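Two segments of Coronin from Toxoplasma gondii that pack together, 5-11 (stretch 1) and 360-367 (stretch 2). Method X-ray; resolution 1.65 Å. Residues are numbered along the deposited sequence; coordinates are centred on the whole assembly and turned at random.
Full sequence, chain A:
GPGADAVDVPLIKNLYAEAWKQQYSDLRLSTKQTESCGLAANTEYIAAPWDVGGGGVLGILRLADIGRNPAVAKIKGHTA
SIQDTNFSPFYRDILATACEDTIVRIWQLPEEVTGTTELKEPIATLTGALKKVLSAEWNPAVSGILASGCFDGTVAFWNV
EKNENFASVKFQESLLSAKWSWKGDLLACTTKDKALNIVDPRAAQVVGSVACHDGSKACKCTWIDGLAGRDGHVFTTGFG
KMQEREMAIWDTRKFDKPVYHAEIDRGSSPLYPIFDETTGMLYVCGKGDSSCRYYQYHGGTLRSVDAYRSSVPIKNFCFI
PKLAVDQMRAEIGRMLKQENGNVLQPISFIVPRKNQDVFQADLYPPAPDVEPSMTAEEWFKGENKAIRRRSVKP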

# COMPACT_ATOMS: atom_id res chain seq x y z
N ASP A 5 12.77 -16.71 -21.92
CA ASP A 5 13.96 -16.17 -21.29
C ASP A 5 13.60 -15.16 -20.20
O ASP A 5 14.45 -14.40 -19.73
CB ASP A 5 14.87 -15.52 -22.34
CG ASP A 5 14.13 -14.51 -23.21
OD1 ASP A 5 13.40 -13.66 -22.66
OD2 ASP A 5 14.29 -14.58 -24.45
N ALA A 6 12.33 -15.14 -19.79
CA ALA A 6 11.89 -14.29 -18.70
C ALA A 6 12.57 -14.72 -17.40
O ALA A 6 12.74 -15.91 -17.15
CB ALA A 6 10.38 -14.34 -18.54
N VAL A 7 12.97 -13.75 -16.58
CA VAL A 7 13.61 -14.04 -15.31
C VAL A 7 12.59 -14.56 -14.30
O VAL A 7 11.55 -13.94 -14.09
CB VAL A 7 14.32 -12.79 -14.75
CG1 VAL A 7 14.87 -13.05 -13.35
CG2 VAL A 7 15.42 -12.35 -15.69
N ASP A 8 12.89 -15.70 -13.68
CA ASP A 8 11.97 -16.32 -12.72
C ASP A 8 12.12 -15.67 -11.35
O ASP A 8 13.09 -14.96 -11.08
CB ASP A 8 12.23 -17.83 -12.64
CG ASP A 8 11.11 -18.58 -11.93
OD1 ASP A 8 10.01 -18.01 -11.76
OD2 ASP A 8 11.34 -19.75 -11.56
N VAL A 9 11.14 -15.91 -10.48
CA VAL A 9 11.16 -15.32 -9.15
C VAL A 9 12.34 -15.86 -8.34
O VAL A 9 12.47 -17.07 -8.18
CB VAL A 9 9.84 -15.60 -8.39
CG1 VAL A 9 9.89 -15.04 -6.97
CG2 VAL A 9 8.65 -15.00 -9.14
N PRO A 10 13.21 -14.97 -7.83
CA PRO A 10 14.39 -15.45 -7.10
C PRO A 10 14.09 -15.91 -5.69
O PRO A 10 13.20 -15.36 -5.03
CB PRO A 10 15.30 -14.22 -7.08
CG PRO A 10 14.36 -13.08 -7.09
CD PRO A 10 13.18 -13.50 -7.92
N LEU A 11 14.84 -16.90 -5.22
CA LEU A 11 14.85 -17.25 -3.82
C LEU A 11 15.74 -16.25 -3.12
O LEU A 11 16.88 -16.03 -3.54
CB LEU A 11 15.37 -18.68 -3.60
CG LEU A 11 15.56 -19.08 -2.13
CD1 LEU A 11 14.22 -19.22 -1.44
CD2 LEU A 11 16.37 -20.36 -2.03
N GLN A 360 22.51 -7.45 -11.29
CA GLN A 360 22.10 -8.78 -10.87
C GLN A 360 20.76 -9.11 -11.51
O GLN A 360 19.70 -8.89 -10.92
CB GLN A 360 22.01 -8.87 -9.35
CG GLN A 360 23.28 -8.45 -8.63
CD GLN A 360 24.44 -9.37 -8.92
OE1 GLN A 360 24.29 -10.59 -8.91
NE2 GLN A 360 25.61 -8.80 -9.18
N ALA A 361 20.82 -9.64 -12.74
CA ALA A 361 19.62 -9.85 -13.53
C ALA A 361 18.62 -10.77 -12.84
O ALA A 361 17.41 -10.60 -12.99
CB ALA A 361 19.99 -10.43 -14.89
N ASP A 362 19.12 -11.74 -12.09
CA ASP A 362 18.26 -12.77 -11.52
C ASP A 362 17.34 -12.22 -10.43
O ASP A 362 16.42 -12.90 -10.00
CB ASP A 362 19.10 -13.91 -10.94
CG ASP A 362 19.95 -13.47 -9.75
OD1 ASP A 362 20.64 -12.43 -9.86
OD2 ASP A 362 19.91 -14.16 -8.71
N LEU A 363 17.58 -10.98 -9.99
CA LEU A 363 16.78 -10.40 -8.91
C LEU A 363 15.57 -9.63 -9.41
O LEU A 363 14.74 -9.19 -8.61
CB LEU A 363 17.65 -9.49 -8.05
CG LEU A 363 18.76 -10.16 -7.24
CD1 LEU A 363 19.56 -9.09 -6.53
CD2 LEU A 363 18.20 -11.17 -6.24
N TYR A 364 15.45 -9.47 -10.73
CA TYR A 364 14.43 -8.60 -11.30
C TYR A 364 13.58 -9.28 -12.36
O TYR A 364 13.82 -9.13 -13.56
CB TYR A 364 15.09 -7.35 -11.88
CG TYR A 364 15.82 -6.58 -10.81
CD1 TYR A 364 15.13 -5.79 -9.90
CD2 TYR A 364 17.20 -6.68 -10.67
CE1 TYR A 364 15.80 -5.10 -8.91
CE2 TYR A 364 17.87 -6.00 -9.68
CZ TYR A 364 17.16 -5.21 -8.80
OH TYR A 364 17.84 -4.53 -7.82
N PRO A 365 12.56 -10.03 -11.92
CA PRO A 365 11.55 -10.54 -12.86
C PRO A 365 10.74 -9.39 -13.44
O PRO A 365 10.83 -8.26 -12.94
CB PRO A 365 10.67 -11.45 -12.00
CG PRO A 365 11.45 -11.70 -10.74
CD PRO A 365 12.30 -10.49 -10.54
N PRO A 366 9.95 -9.66 -14.49
CA PRO A 366 9.09 -8.63 -15.08
C PRO A 366 8.21 -7.96 -14.02
O PRO A 366 7.46 -8.64 -13.31
CB PRO A 366 8.26 -9.40 -16.10
CG PRO A 366 9.11 -10.60 -16.44
CD PRO A 366 9.80 -10.96 -15.16
N ALA A 367 8.33 -6.65 -13.90
CA ALA A 367 7.68 -5.89 -12.84
C ALA A 367 6.35 -5.34 -13.32
O ALA A 367 6.17 -5.13 -14.52
CB ALA A 367 8.57 -4.76 -12.39
O HOH W 1 15.71 -15.20 -11.03

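The contact is one of shape: no direct hydrogen bond crosses between the stretches. The two stretches bury 362 Å² together; on the first, the largest shares belong to Val7 (93 Å²) and Pro10 (64 Å²), whose CA-to-CB bonds point toward the other stretch. Between them Asp8 and Val9 turn theirs away.

Val7 is the larger bump. Its receptor is mostly backbone. A short 3-10 segment, 361-363, curls the chain, with Leu363 N 3.1 Å from Gln360 O and Tyr364 N 3.2 Å from Ala361 O in hydrogen bonds, and the turn presents carbonyl oxygens to the valine. With chi1 at 174° (t), Val7 CG1 lies 3.5 Å from Ala361 O and 3.7 Å from Asp362 O, while Val7 CB sits 3.9 Å from Tyr364 O. These are packing distances from carbon to oxygen.

Pro10 fits against the same turn further along. Its CB comes within 3.4 Å of Asp362 O, and its CG within 4.0 Å of Leu363 CA. The CA-to-CB bond of Leu363 points away, yet the end of its side chain comes nearer, bringing CD2 to 4.3 Å from Pro10 CB.

Pro365 is the reciprocal bump, set along the backbone that links Val7 to Pro10. Its CB is 3.4 Å from Val7 O, and its CG lies 3.7 Å from Asp8 O, 4.0 Å from Val9 CA and 3.8 Å from Pro10 CD. Pro366 extends this surface, with CD 3.6 Å from Val7 O.

One polar link runs through solvent. Asp8 O and Asp362 O are 4.1 Å apart and, both being acceptors, cannot bond each other; water 1, off the line joining them, donates to both, its oxygen 2.6 Å from Asp8 O and 2.6 Å from Asp362 O, so the bridge satisfies two carbonyls at once.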